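Local atomic coordinates of RickCE (Rickettsia bellii, PDB entry 5HAM), a protein that probably acts as a CE-clan effector protease, a deubiquitinase that cleaves ubiquitin from modified proteins, here seen as a fragment that includes its catalytic domain. Residues 144-149 against 206-211; 61-66 against 87-92; 116-121 against 185-190; 162-167 against 196-201; 127-132 against 152-157. All blocks are in the same frame, centred on the assembly; numbering follows the deposited sequence.

Contact 1. Residues 144-149 against 206-211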
# COMPACT_ATOMS: atom_id res chain seq x y z
N TYR A 144 2.21 5.34 -1.45
CA TYR A 144 3.64 5.10 -1.54
C TYR A 144 4.31 4.97 -0.15
O TYR A 144 4.40 5.93 0.61
CB TYR A 144 4.36 6.15 -2.41
CG TYR A 144 5.82 5.80 -2.63
CD1 TYR A 144 6.20 4.98 -3.69
CD2 TYR A 144 6.81 6.24 -1.76
CE1 TYR A 144 7.52 4.63 -3.88
CE2 TYR A 144 8.13 5.90 -1.95
CZ TYR A 144 8.48 5.09 -3.00
OH TYR A 144 9.79 4.76 -3.17
N GLY A 145 4.75 3.76 0.17
CA GLY A 145 5.45 3.49 1.41
C GLY A 145 4.57 3.50 2.65
O GLY A 145 5.05 3.28 3.76
N HIS A 146 3.28 3.76 2.46
CA HIS A 146 2.33 3.75 3.58
C HIS A 146 1.90 2.32 3.84
O HIS A 146 0.81 1.90 3.46
CB HIS A 146 1.13 4.66 3.26
CG HIS A 146 0.18 4.83 4.41
ND1 HIS A 146 -0.73 5.87 4.48
CD2 HIS A 146 -0.02 4.09 5.53
CE1 HIS A 146 -1.44 5.76 5.59
NE2 HIS A 146 -1.03 4.69 6.25
N TRP A 147 2.78 1.57 4.48
CA TRP A 147 2.57 0.14 4.65
C TRP A 147 1.71 -0.12 5.86
O TRP A 147 1.90 0.51 6.90
CB TRP A 147 3.89 -0.61 4.79
CG TRP A 147 4.58 -0.74 3.52
CD1 TRP A 147 5.71 -0.10 3.13
CD2 TRP A 147 4.18 -1.56 2.43
NE1 TRP A 147 6.05 -0.47 1.86
CE2 TRP A 147 5.13 -1.38 1.40
CE3 TRP A 147 3.13 -2.46 2.21
CZ2 TRP A 147 5.05 -2.04 0.18
CZ3 TRP A 147 3.05 -3.11 1.01
CH2 TRP A 147 4.01 -2.89 0.01
N THR A 148 0.75 -1.04 5.69
CA THR A 148 -0.15 -1.48 6.75
C THR A 148 -0.37 -2.98 6.57
O THR A 148 0.14 -3.58 5.62
CB THR A 148 -1.52 -0.76 6.66
OG1 THR A 148 -2.22 -1.16 5.48
CG2 THR A 148 -1.34 0.73 6.62
N VAL A 149 -1.13 -3.61 7.46
CA VAL A 149 -1.29 -5.06 7.37
C VAL A 149 -2.73 -5.53 7.57
O VAL A 149 -3.49 -4.98 8.38
CB VAL A 149 -0.32 -5.82 8.33
CG1 VAL A 149 -0.72 -5.60 9.80
CG2 VAL A 149 -0.25 -7.29 7.99
N THR A 206 4.53 7.72 14.30
CA THR A 206 4.04 8.62 13.25
C THR A 206 5.05 8.90 12.14
O THR A 206 4.76 9.67 11.24
CB THR A 206 3.51 9.93 13.80
OG1 THR A 206 4.57 10.61 14.49
CG2 THR A 206 2.39 9.67 14.77
N ASP A 207 6.22 8.27 12.20
CA ASP A 207 7.14 8.34 11.08
C ASP A 207 6.71 7.35 10.00
O ASP A 207 6.58 6.15 10.27
CB ASP A 207 8.56 8.03 11.52
CG ASP A 207 9.02 8.90 12.66
OD1 ASP A 207 8.16 9.55 13.29
OD2 ASP A 207 10.24 8.94 12.93
N GLN A 208 6.50 7.85 8.79
CA GLN A 208 6.15 6.97 7.68
C GLN A 208 7.29 5.99 7.39
O GLN A 208 7.07 4.93 6.82
CB GLN A 208 5.76 7.77 6.43
CG GLN A 208 5.26 6.88 5.29
CD GLN A 208 4.20 7.55 4.44
OE1 GLN A 208 3.63 8.57 4.84
NE2 GLN A 208 3.94 6.99 3.26
N SER A 209 8.50 6.34 7.79
CA SER A 209 9.62 5.42 7.64
C SER A 209 9.39 4.12 8.43
O SER A 209 9.92 3.07 8.09
CB SER A 209 10.92 6.08 8.10
OG SER A 209 10.79 6.60 9.41
N ALA A 210 8.60 4.21 9.50
CA ALA A 210 8.45 3.08 10.41
C ALA A 210 7.30 2.14 10.03
O ALA A 210 7.19 1.06 10.61
CB ALA A 210 8.31 3.56 11.86
N CYS A 211 6.49 2.54 9.05
CA CYS A 211 5.37 1.71 8.56
C CYS A 211 5.72 0.27 8.23
O CYS A 211 4.99 -0.64 8.60
CB CYS A 211 4.69 2.35 7.34
SG CYS A 211 3.76 3.82 7.76
O HOH W 1 7.82 3.12 4.77
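Cys211 has the most surface buried here, followed by Gln208 and Trp147. Cys211 opens helix 211-223. Its CB points at the start of strand 147-155 and lies 3.4 Å from Trp147 O. CB of Trp147 faces CB of Cys211 at 4.0 Å, while the indole leads away from the contact. SG stands anti to the carbonyl carbon (chi1 -71°). It approaches the His146 ring obliquely, and its nearest ring atom is His146 CD2 at 4.4 Å. Gln208 extends CG anti to its backbone N and bends at chi2. Its amide NE2 thereby comes to lie 2.9 Å from Tyr144 O. One water donates to both Gly145 O and Gln208 O and so ties the two backbones together. His146 NE2 is hydrogen-bonded to Asp167. The His-Asp-Cys set is consistent with the catalytic triad of CE-clan proteases. ND1 of His146 is 5.9 Å from Cys211 SG, so in this state the imidazole does not hydrogen-bond the thiol; some rearrangement would probably precede catalysis.

Contact 2. Residues 61-66 against 87-92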
# COMPACT_ATOMS: atom_id res chain seq x y z
N GLU A 61 -2.48 26.41 -19.39
CA GLU A 61 -2.47 26.41 -17.93
C GLU A 61 -1.24 25.66 -17.37
O GLU A 61 -0.67 26.06 -16.36
CB GLU A 61 -3.79 25.89 -17.36
CG GLU A 61 -4.02 24.38 -17.49
CD GLU A 61 -5.47 23.96 -17.27
OE1 GLU A 61 -6.39 24.72 -17.64
OE2 GLU A 61 -5.69 22.85 -16.73
N VAL A 62 -0.83 24.60 -18.06
CA VAL A 62 0.32 23.83 -17.61
C VAL A 62 1.56 24.70 -17.61
O VAL A 62 2.33 24.71 -16.65
CB VAL A 62 0.57 22.59 -18.50
CG1 VAL A 62 1.95 22.04 -18.25
CG2 VAL A 62 -0.48 21.53 -18.25
N GLN A 63 1.73 25.45 -18.69
CA GLN A 63 2.90 26.30 -18.87
C GLN A 63 2.94 27.41 -17.81
O GLN A 63 4.02 27.89 -17.43
CB GLN A 63 2.90 26.89 -20.28
CG GLN A 63 3.32 25.88 -21.34
CD GLN A 63 3.14 26.39 -22.78
OE1 GLN A 63 2.53 27.44 -23.02
NE2 GLN A 63 3.69 25.65 -23.73
N GLU A 64 1.76 27.80 -17.34
CA GLU A 64 1.66 28.84 -16.32
C GLU A 64 2.00 28.24 -14.96
O GLU A 64 2.69 28.86 -14.16
CB GLU A 64 0.25 29.44 -16.31
CG GLU A 64 0.18 30.83 -16.89
CD GLU A 64 0.98 31.85 -16.09
OE1 GLU A 64 1.12 31.68 -14.85
OE2 GLU A 64 1.49 32.81 -16.71
N THR A 65 1.51 27.04 -14.72
CA THR A 65 1.83 26.30 -13.52
C THR A 65 3.33 26.17 -13.34
O THR A 65 3.86 26.46 -12.27
CB THR A 65 1.27 24.90 -13.60
OG1 THR A 65 -0.15 24.98 -13.68
CG2 THR A 65 1.68 24.11 -12.38
N ILE A 66 3.99 25.73 -14.41
CA ILE A 66 5.43 25.59 -14.41
C ILE A 66 6.06 26.87 -13.93
O ILE A 66 6.94 26.86 -13.09
CB ILE A 66 5.95 25.27 -15.82
CG1 ILE A 66 5.62 23.83 -16.20
CG2 ILE A 66 7.45 25.50 -15.92
CD1 ILE A 66 6.07 23.48 -17.60
N LYS A 87 6.16 17.10 -16.85
CA LYS A 87 5.75 15.84 -17.45
C LYS A 87 4.44 16.02 -18.22
O LYS A 87 4.27 15.47 -19.32
CB LYS A 87 5.60 14.74 -16.41
CG LYS A 87 5.17 13.41 -17.02
CD LYS A 87 4.73 12.39 -15.97
CE LYS A 87 3.74 11.41 -16.55
NZ LYS A 87 2.92 10.73 -15.50
N ARG A 88 3.53 16.78 -17.63
CA ARG A 88 2.25 17.08 -18.26
C ARG A 88 2.46 17.88 -19.55
O ARG A 88 1.78 17.64 -20.55
CB ARG A 88 1.36 17.86 -17.32
CG ARG A 88 0.62 16.99 -16.32
CD ARG A 88 -0.37 17.82 -15.52
NE ARG A 88 -1.59 18.17 -16.26
CZ ARG A 88 -2.21 19.35 -16.17
NH1 ARG A 88 -1.72 20.31 -15.39
NH2 ARG A 88 -3.32 19.58 -16.86
N GLU A 89 3.39 18.82 -19.53
CA GLU A 89 3.69 19.56 -20.73
C GLU A 89 4.14 18.60 -21.84
O GLU A 89 3.74 18.75 -22.99
CB GLU A 89 4.73 20.64 -20.49
CG GLU A 89 4.92 21.56 -21.69
CD GLU A 89 6.01 22.60 -21.49
OE1 GLU A 89 6.86 22.43 -20.58
OE2 GLU A 89 6.02 23.59 -22.26
N GLU A 90 4.95 17.60 -21.49
CA GLU A 90 5.45 16.65 -22.48
C GLU A 90 4.32 15.85 -23.07
O GLU A 90 4.27 15.60 -24.28
CB GLU A 90 6.48 15.69 -21.88
CG GLU A 90 7.76 16.32 -21.37
CD GLU A 90 8.64 16.91 -22.46
OE1 GLU A 90 8.29 16.83 -23.66
OE2 GLU A 90 9.70 17.46 -22.10
N ILE A 91 3.40 15.43 -22.21
CA ILE A 91 2.26 14.64 -22.64
C ILE A 91 1.40 15.43 -23.61
O ILE A 91 0.99 14.91 -24.64
CB ILE A 91 1.44 14.15 -21.43
CG1 ILE A 91 2.14 12.94 -20.80
CG2 ILE A 91 0.04 13.74 -21.84
CD1 ILE A 91 1.63 12.59 -19.41
N LEU A 92 1.16 16.69 -23.31
CA LEU A 92 0.30 17.51 -24.15
C LEU A 92 0.94 17.79 -25.50
O LEU A 92 0.24 18.09 -26.47
CB LEU A 92 -0.07 18.81 -23.46
CG LEU A 92 -1.02 18.54 -22.29
CD1 LEU A 92 -0.84 19.60 -21.23
CD2 LEU A 92 -2.45 18.48 -22.80
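Two helices run nearly antiparallel here, their segment axes 157° apart and 9.5 Å at closest approach. The apolar part centres on Val62. Its CG1 packs on CB of Glu89 at 3.8 Å. Its CG2 meets CD1 of Leu92 at 3.6 Å. The same methyl lies over one face of the Arg88 guanidinium, 3.3 Å from NH1 and offset toward the rim. CD1 of Ile66 touches OE1 of Glu89, a methyl beside a carboxylate oxygen. The polar part is thin. Gln63 NE2 gives Glu89 OE2 a weak hydrogen bond of 3.4 Å, with amide and carboxylate planes 79° apart. Both side chains are extended and cross at about a right angle. Glu61 OE2 sits at the guanidinium edge, 4.0 Å from Arg88 NH2, too long for a salt bridge. Arg88 NE has its salt bridge with Asp47. The pair joins helices 52-69 and 75-93 into a helical hairpin. Ile58 lies against Arg88 and Leu92, and helix 96-130 packs on Ile91 and Leu92 through Leu102 and Arg99.

Contact 3. Residues 116-121 against 185-190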
# COMPACT_ATOMS: atom_id res chain seq x y z
N ILE A 116 -6.12 -7.66 -9.43
CA ILE A 116 -5.07 -8.37 -8.71
C ILE A 116 -5.32 -8.23 -7.21
O ILE A 116 -5.19 -9.21 -6.47
CB ILE A 116 -3.62 -7.91 -9.13
CG1 ILE A 116 -3.26 -8.46 -10.52
CG2 ILE A 116 -2.57 -8.42 -8.17
CD1 ILE A 116 -2.22 -7.61 -11.27
N ASN A 117 -5.73 -7.03 -6.78
CA ASN A 117 -6.08 -6.82 -5.38
C ASN A 117 -7.20 -7.75 -4.94
O ASN A 117 -7.12 -8.37 -3.89
CB ASN A 117 -6.47 -5.36 -5.09
CG ASN A 117 -5.27 -4.42 -5.06
OD1 ASN A 117 -4.13 -4.85 -4.94
ND2 ASN A 117 -5.54 -3.12 -5.13
N GLU A 118 -8.25 -7.86 -5.74
CA GLU A 118 -9.29 -8.85 -5.43
C GLU A 118 -8.77 -10.29 -5.40
O GLU A 118 -9.14 -11.07 -4.52
CB GLU A 118 -10.45 -8.75 -6.42
CG GLU A 118 -11.28 -7.51 -6.27
CD GLU A 118 -12.34 -7.41 -7.33
OE1 GLU A 118 -12.35 -8.28 -8.22
OE2 GLU A 118 -13.15 -6.46 -7.29
N ASP A 119 -7.92 -10.65 -6.35
CA ASP A 119 -7.38 -12.01 -6.38
C ASP A 119 -6.56 -12.36 -5.14
O ASP A 119 -6.62 -13.49 -4.65
CB ASP A 119 -6.59 -12.26 -7.67
CG ASP A 119 -7.48 -12.22 -8.90
OD1 ASP A 119 -8.69 -12.53 -8.78
OD2 ASP A 119 -6.98 -11.89 -9.99
N ILE A 120 -5.84 -11.39 -4.60
CA ILE A 120 -5.06 -11.62 -3.39
C ILE A 120 -5.97 -11.85 -2.19
O ILE A 120 -5.76 -12.77 -1.40
CB ILE A 120 -4.11 -10.45 -3.15
CG1 ILE A 120 -3.06 -10.41 -4.27
CG2 ILE A 120 -3.46 -10.58 -1.79
CD1 ILE A 120 -2.44 -9.04 -4.48
N LEU A 121 -7.01 -11.03 -2.06
CA LEU A 121 -7.99 -11.25 -1.02
C LEU A 121 -8.66 -12.61 -1.15
O LEU A 121 -8.85 -13.32 -0.15
CB LEU A 121 -9.05 -10.17 -1.08
CG LEU A 121 -9.16 -9.29 0.15
CD1 LEU A 121 -10.43 -8.42 0.04
CD2 LEU A 121 -9.14 -10.16 1.42
N ASP A 185 -15.52 -5.49 0.72
CA ASP A 185 -16.92 -5.75 0.39
C ASP A 185 -17.15 -6.13 -1.08
O ASP A 185 -18.00 -6.95 -1.38
CB ASP A 185 -17.83 -4.59 0.81
CG ASP A 185 -19.31 -4.94 0.63
OD1 ASP A 185 -19.88 -5.63 1.50
OD2 ASP A 185 -19.89 -4.55 -0.40
N LYS A 186 -16.39 -5.53 -1.99
CA LYS A 186 -16.48 -5.94 -3.39
C LYS A 186 -16.10 -7.40 -3.55
O LYS A 186 -16.73 -8.13 -4.31
CB LYS A 186 -15.58 -5.07 -4.28
CG LYS A 186 -15.70 -5.38 -5.77
CD LYS A 186 -15.39 -4.13 -6.62
CE LYS A 186 -15.87 -4.26 -8.06
NZ LYS A 186 -14.84 -4.86 -8.98
N THR A 187 -15.08 -7.84 -2.82
CA THR A 187 -14.53 -9.17 -2.98
C THR A 187 -15.29 -10.25 -2.19
O THR A 187 -15.52 -11.35 -2.69
CB THR A 187 -13.04 -9.20 -2.54
OG1 THR A 187 -12.31 -8.20 -3.26
CG2 THR A 187 -12.43 -10.57 -2.81
N LEU A 188 -15.66 -9.92 -0.96
CA LEU A 188 -16.14 -10.92 -0.02
C LEU A 188 -17.52 -10.63 0.54
O LEU A 188 -18.03 -11.40 1.35
CB LEU A 188 -15.17 -11.04 1.15
CG LEU A 188 -13.73 -11.37 0.77
CD1 LEU A 188 -12.84 -11.23 1.98
CD2 LEU A 188 -13.67 -12.78 0.19
N GLY A 189 -18.14 -9.53 0.11
CA GLY A 189 -19.45 -9.16 0.62
C GLY A 189 -20.59 -10.06 0.16
O GLY A 189 -21.75 -9.79 0.44
N ASN A 190 -20.25 -11.11 -0.57
CA ASN A 190 -21.25 -12.03 -1.08
C ASN A 190 -21.20 -13.38 -0.38
O ASN A 190 -22.00 -14.27 -0.68
CB ASN A 190 -21.09 -12.21 -2.58
CG ASN A 190 -22.40 -12.07 -3.31
OD1 ASN A 190 -23.01 -13.06 -3.72
ND2 ASN A 190 -22.86 -10.83 -3.46
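This contact packs the long helix 96-130 against the last turn of helix 175-188, the crossover helix of a beta-alpha-beta unit. The backbones are nearest at Glu118 and Thr187, with CA atoms 5.8 Å apart. Glu118 places CG anti to the carbonyl carbon (chi1 -70°) and then runs out straight. Its OE2 uses the syn lone pair to accept from Lys186 NZ at 2.9 Å, a salt bridge. Lys186 starts with CG anti to its backbone N and turns only at chi4 (-90°). It therefore wraps round the same oxygen, and its CG is 3.2 Å from Glu118 OE2. The bridge sits on the solvent side of the interface. Beneath it Thr187 OG1 touches Glu118 CG at 3.3 Å. That hydroxyl is bonded to Leu183 O one turn back, so its polar end is satisfied within its own helix. Thr187 CG2 packs on CB of Leu121 at 3.8 Å. The buried side is closed by leucines, with Leu121 CD2 and Leu188 CD1 crossing obliquely at 3.9 Å. Ile184 also covers Leu121, and Asn122 and Thr125 flank Leu188. Deeper in, Ile138 of strand 135-141 touches Leu121. Ile120, on another side of helix 96-130, packs on strand 27-34, so this helix meets both the sheet and the crossover helix.

Contact 4. Residues 162-167 against 196-201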
# COMPACT_ATOMS: atom_id res chain seq x y z
N ILE A 162 -12.71 -13.66 9.37
CA ILE A 162 -12.37 -12.55 10.24
C ILE A 162 -11.08 -11.87 9.75
O ILE A 162 -10.06 -12.52 9.59
CB ILE A 162 -12.25 -13.05 11.71
CG1 ILE A 162 -13.56 -13.73 12.15
CG2 ILE A 162 -11.91 -11.91 12.66
CD1 ILE A 162 -13.54 -14.32 13.54
N LEU A 163 -11.16 -10.57 9.48
CA LEU A 163 -10.02 -9.80 8.97
C LEU A 163 -9.55 -8.78 10.00
O LEU A 163 -10.33 -7.94 10.46
CB LEU A 163 -10.38 -9.08 7.67
CG LEU A 163 -11.04 -9.92 6.56
CD1 LEU A 163 -11.69 -9.03 5.54
CD2 LEU A 163 -10.03 -10.85 5.89
N THR A 164 -8.27 -8.84 10.34
CA THR A 164 -7.71 -7.96 11.35
C THR A 164 -6.70 -7.01 10.73
O THR A 164 -5.77 -7.45 10.04
CB THR A 164 -7.05 -8.78 12.45
OG1 THR A 164 -8.03 -9.67 12.99
CG2 THR A 164 -6.52 -7.90 13.56
N PHE A 165 -6.89 -5.72 10.97
CA PHE A 165 -6.07 -4.67 10.36
C PHE A 165 -5.35 -3.78 11.37
O PHE A 165 -5.88 -3.49 12.45
CB PHE A 165 -6.98 -3.79 9.48
CG PHE A 165 -6.29 -2.61 8.85
CD1 PHE A 165 -5.61 -2.75 7.64
CD2 PHE A 165 -6.36 -1.36 9.45
CE1 PHE A 165 -4.99 -1.65 7.05
CE2 PHE A 165 -5.75 -0.25 8.86
CZ PHE A 165 -5.06 -0.40 7.66
N ASN A 166 -4.14 -3.34 11.04
CA ASN A 166 -3.59 -2.19 11.74
C ASN A 166 -2.75 -1.26 10.90
O ASN A 166 -2.08 -1.69 9.97
CB ASN A 166 -2.83 -2.59 12.99
CG ASN A 166 -2.64 -1.41 13.93
OD1 ASN A 166 -3.61 -0.85 14.43
ND2 ASN A 166 -1.39 -1.01 14.14
N ASP A 167 -2.80 0.02 11.24
CA ASP A 167 -1.98 1.05 10.60
C ASP A 167 -1.14 1.67 11.71
O ASP A 167 -1.67 2.31 12.61
CB ASP A 167 -2.87 2.12 9.94
CG ASP A 167 -2.08 3.18 9.13
OD1 ASP A 167 -0.86 3.37 9.32
OD2 ASP A 167 -2.72 3.85 8.30
N ILE A 196 -16.12 -10.31 9.09
CA ILE A 196 -15.99 -9.45 10.25
C ILE A 196 -14.65 -8.72 10.22
O ILE A 196 -13.60 -9.32 10.02
CB ILE A 196 -16.08 -10.26 11.54
CG1 ILE A 196 -17.51 -10.69 11.77
CG2 ILE A 196 -15.57 -9.44 12.71
CD1 ILE A 196 -17.64 -11.80 12.78
N ILE A 197 -14.71 -7.41 10.40
CA ILE A 197 -13.51 -6.60 10.39
C ILE A 197 -13.15 -6.10 11.78
O ILE A 197 -13.96 -5.50 12.49
CB ILE A 197 -13.68 -5.41 9.44
CG1 ILE A 197 -13.72 -5.93 8.00
CG2 ILE A 197 -12.57 -4.37 9.65
CD1 ILE A 197 -13.87 -4.84 6.98
N ILE A 198 -11.93 -6.41 12.19
CA ILE A 198 -11.39 -5.90 13.45
C ILE A 198 -10.27 -4.92 13.15
O ILE A 198 -9.24 -5.29 12.59
CB ILE A 198 -10.88 -7.04 14.33
CG1 ILE A 198 -12.02 -7.99 14.70
CG2 ILE A 198 -10.23 -6.48 15.57
CD1 ILE A 198 -11.55 -9.34 15.21
N ASP A 199 -10.49 -3.66 13.50
CA ASP A 199 -9.50 -2.62 13.30
C ASP A 199 -8.81 -2.34 14.63
O ASP A 199 -9.44 -1.81 15.54
CB ASP A 199 -10.17 -1.35 12.77
CG ASP A 199 -9.17 -0.28 12.30
OD1 ASP A 199 -7.95 -0.53 12.31
OD2 ASP A 199 -9.63 0.82 11.91
N GLU A 200 -7.53 -2.69 14.72
CA GLU A 200 -6.79 -2.58 15.97
C GLU A 200 -6.61 -1.13 16.33
O GLU A 200 -6.41 -0.80 17.50
CB GLU A 200 -5.41 -3.24 15.85
CG GLU A 200 -5.46 -4.73 15.56
CD GLU A 200 -5.81 -5.55 16.79
OE1 GLU A 200 -6.86 -6.23 16.77
OE2 GLU A 200 -5.05 -5.52 17.78
N GLN A 201 -6.73 -0.29 15.29
CA GLN A 201 -6.45 1.15 15.34
C GLN A 201 -5.45 1.53 16.42
O GLN A 201 -5.76 2.26 17.37
CB GLN A 201 -7.72 2.01 15.41
CG GLN A 201 -8.94 1.34 16.00
CD GLN A 201 -10.17 2.25 15.97
OE1 GLN A 201 -10.06 3.45 15.73
NE2 GLN A 201 -11.34 1.68 16.21
O HOH W 2 -5.51 0.76 12.19
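Glu200 follows the end of strand 196-199, and its side chain folds back across the neighbouring strand. CB lies 3.3 Å from Asn166 OD1, which accepts from Thr202 N. CG stands anti to the carbonyl carbon and is 3.4 Å from Phe165 O. A bend at chi2 (-76°) then turns the carboxylate over Thr164, where OE1 meets the methyl CG2 at 3.6 Å. Behind this side chain the two strands pair in parallel. Leu163 N gives to Ile196 O and Ile198 N gives to Leu163 O, both at 2.8 Å and nearly straight. Phe165 N to Ile198 O and Glu200 N to Phe165 O continue the ladder. Thr164 and Ile198 lie side by side on one face with Ile162, whose CG2 meets Ile198 CD1 at 3.6 Å. Phe165 and Asp199 share the other face. There Asp199 OD1 lies in the plane of the Phe165 ring, at its edge, 3.4 Å from CD2. The same OD1 accepts from Gln201 N in an Asx turn and from a water that also binds Asp167 N, while OD2 takes Ile173 N. Strand 196-199 is one of the sheet's two edge strands, and strand 160-166 lies between it and strand 147-155. Helix 175-188, the crossover that links the two strands, covers the Leu163 and Phe165 face through Ile184 and Leu180. Helix 211-223 approaches Thr164 and Asn166 through Ile222 and Asn218.

Contact 5. Residues 127-132 against 152-157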
# COMPACT_ATOMS: atom_id res chain seq x y z
N ASP A 127 -6.86 -19.92 1.10
CA ASP A 127 -5.84 -20.50 1.97
C ASP A 127 -6.38 -20.90 3.34
O ASP A 127 -6.13 -22.03 3.80
CB ASP A 127 -4.66 -19.55 2.13
CG ASP A 127 -3.74 -19.58 0.95
OD1 ASP A 127 -3.90 -20.50 0.12
OD2 ASP A 127 -2.86 -18.70 0.86
N ILE A 128 -7.12 -20.00 3.98
CA ILE A 128 -7.60 -20.29 5.34
C ILE A 128 -8.87 -21.13 5.35
O ILE A 128 -9.16 -21.80 6.34
CB ILE A 128 -7.81 -19.01 6.16
CG1 ILE A 128 -8.88 -18.13 5.50
CG2 ILE A 128 -6.48 -18.27 6.30
CD1 ILE A 128 -9.05 -16.77 6.16
N LYS A 129 -9.60 -21.13 4.25
CA LYS A 129 -10.88 -21.82 4.22
C LYS A 129 -10.79 -23.20 3.58
O LYS A 129 -11.56 -24.09 3.93
CB LYS A 129 -11.92 -20.96 3.51
CG LYS A 129 -13.33 -21.45 3.65
CD LYS A 129 -14.29 -20.28 3.48
CE LYS A 129 -14.31 -19.75 2.06
NZ LYS A 129 -15.14 -20.64 1.20
N ASP A 130 -9.83 -23.40 2.68
CA ASP A 130 -9.73 -24.68 1.97
C ASP A 130 -8.38 -25.39 2.11
O ASP A 130 -8.31 -26.61 1.98
CB ASP A 130 -10.05 -24.49 0.49
CG ASP A 130 -11.48 -24.06 0.25
OD1 ASP A 130 -12.37 -24.52 1.00
OD2 ASP A 130 -11.72 -23.25 -0.67
N ASN A 131 -7.32 -24.64 2.37
CA ASN A 131 -5.96 -25.21 2.36
C ASN A 131 -5.33 -25.43 3.74
O ASN A 131 -4.12 -25.65 3.83
CB ASN A 131 -5.03 -24.37 1.48
CG ASN A 131 -5.54 -24.23 0.06
OD1 ASN A 131 -6.28 -25.08 -0.43
ND2 ASN A 131 -5.16 -23.14 -0.60
N GLY A 132 -6.13 -25.36 4.80
CA GLY A 132 -5.66 -25.68 6.13
C GLY A 132 -4.81 -24.65 6.88
O GLY A 132 -4.36 -24.92 7.99
N ALA A 152 -6.03 -12.41 7.69
CA ALA A 152 -7.28 -13.12 7.45
C ALA A 152 -7.29 -14.44 8.19
O ALA A 152 -6.35 -15.22 8.09
CB ALA A 152 -7.43 -13.37 5.96
N LYS A 153 -8.37 -14.68 8.92
CA LYS A 153 -8.54 -15.92 9.65
C LYS A 153 -9.95 -16.45 9.49
O LYS A 153 -10.87 -15.72 9.11
CB LYS A 153 -8.21 -15.74 11.13
CG LYS A 153 -6.75 -15.45 11.38
CD LYS A 153 -6.50 -15.24 12.86
CE LYS A 153 -5.09 -14.74 13.11
NZ LYS A 153 -4.88 -14.41 14.54
N TYR A 154 -10.13 -17.73 9.77
CA TYR A 154 -11.37 -18.40 9.48
C TYR A 154 -11.85 -19.21 10.66
O TYR A 154 -11.14 -20.09 11.15
CB TYR A 154 -11.19 -19.32 8.28
CG TYR A 154 -12.46 -20.02 7.87
CD1 TYR A 154 -13.52 -19.31 7.36
CD2 TYR A 154 -12.58 -21.40 7.99
CE1 TYR A 154 -14.68 -19.93 6.98
CE2 TYR A 154 -13.73 -22.04 7.60
CZ TYR A 154 -14.78 -21.29 7.10
OH TYR A 154 -15.94 -21.91 6.72
N ASP A 155 -13.06 -18.91 11.11
CA ASP A 155 -13.73 -19.73 12.11
C ASP A 155 -14.66 -20.74 11.42
O ASP A 155 -15.76 -20.39 10.98
CB ASP A 155 -14.53 -18.86 13.07
CG ASP A 155 -15.14 -19.67 14.19
OD1 ASP A 155 -14.39 -20.41 14.86
OD2 ASP A 155 -16.37 -19.59 14.38
N LYS A 156 -14.22 -21.99 11.34
CA LYS A 156 -14.96 -23.03 10.64
C LYS A 156 -16.28 -23.36 11.32
O LYS A 156 -17.29 -23.58 10.66
CB LYS A 156 -14.13 -24.31 10.50
CG LYS A 156 -14.77 -25.36 9.61
N LYS A 157 -16.27 -23.36 12.65
CA LYS A 157 -17.47 -23.67 13.43
C LYS A 157 -18.62 -22.74 13.06
O LYS A 157 -19.77 -23.16 13.03
CB LYS A 157 -17.18 -23.61 14.93
CG LYS A 157 -18.18 -24.38 15.79
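The Tyr154 ring carries the aliphatic chain of Lys129 over one face. Lys129 CG stands 3.9 Å from the ring centroid and 18° off the ring normal, a CH-pi contact. Lys129 CD comes closer to the rim, 3.5 Å from Tyr154 CE1. The lysine then bends at chi3 and chi4, so its amine turns away from the ring. Ile128 O approaches the ring obliquely, and the phenol OH at the far end bonds Asn159. A second flat group, the Asn131 amide, has Asp127 OD1 close to its plane. Its ND2 donates 3.0 Å to the anti lone pair of that oxygen, a bond within segment 127-132. Between helix and strand, Ile128 does most of the filling. Its CG1 takes the crowded position between backbone N and carbonyl carbon (chi1 62°) and packs on Tyr154 CB at 3.8 Å. CD1 reaches CB of Ala152, also at 3.8 Å. CG2 meets Ala152 O. Ala136 of strand 135-141 and Ile161 of strand 160-166 also touch Ile128. The helix end is thus held on strand 147-155 by apolar and CH-pi contacts. No polar bond between the two segments takes part; the Tyr154 hydroxyl has its partner in Asn159.

In the fold
Contact 1 is the most buried of the five and lies nearest the centre of the chain. It holds the probable catalytic histidine and cysteine, while the aspartate comes from contact 4. Contact 4 touches it where His146 meets Asp167 and where strands 147-155 and 160-166 pair. Contacts 4 and 5 meet where the neighbouring strands 147-155 and 160-166 pair, but contact 4 is built on backbone bonds and contact 5 on side-chain packing. Contacts 3 and 5 both use helix 96-130, a salt bridge rimming the first and a CH-pi contact the second. Contact 2 stands apart, its centre about 31 Å from that of contact 1, in a helical hairpin whose cross-links are apolar or weakly polar.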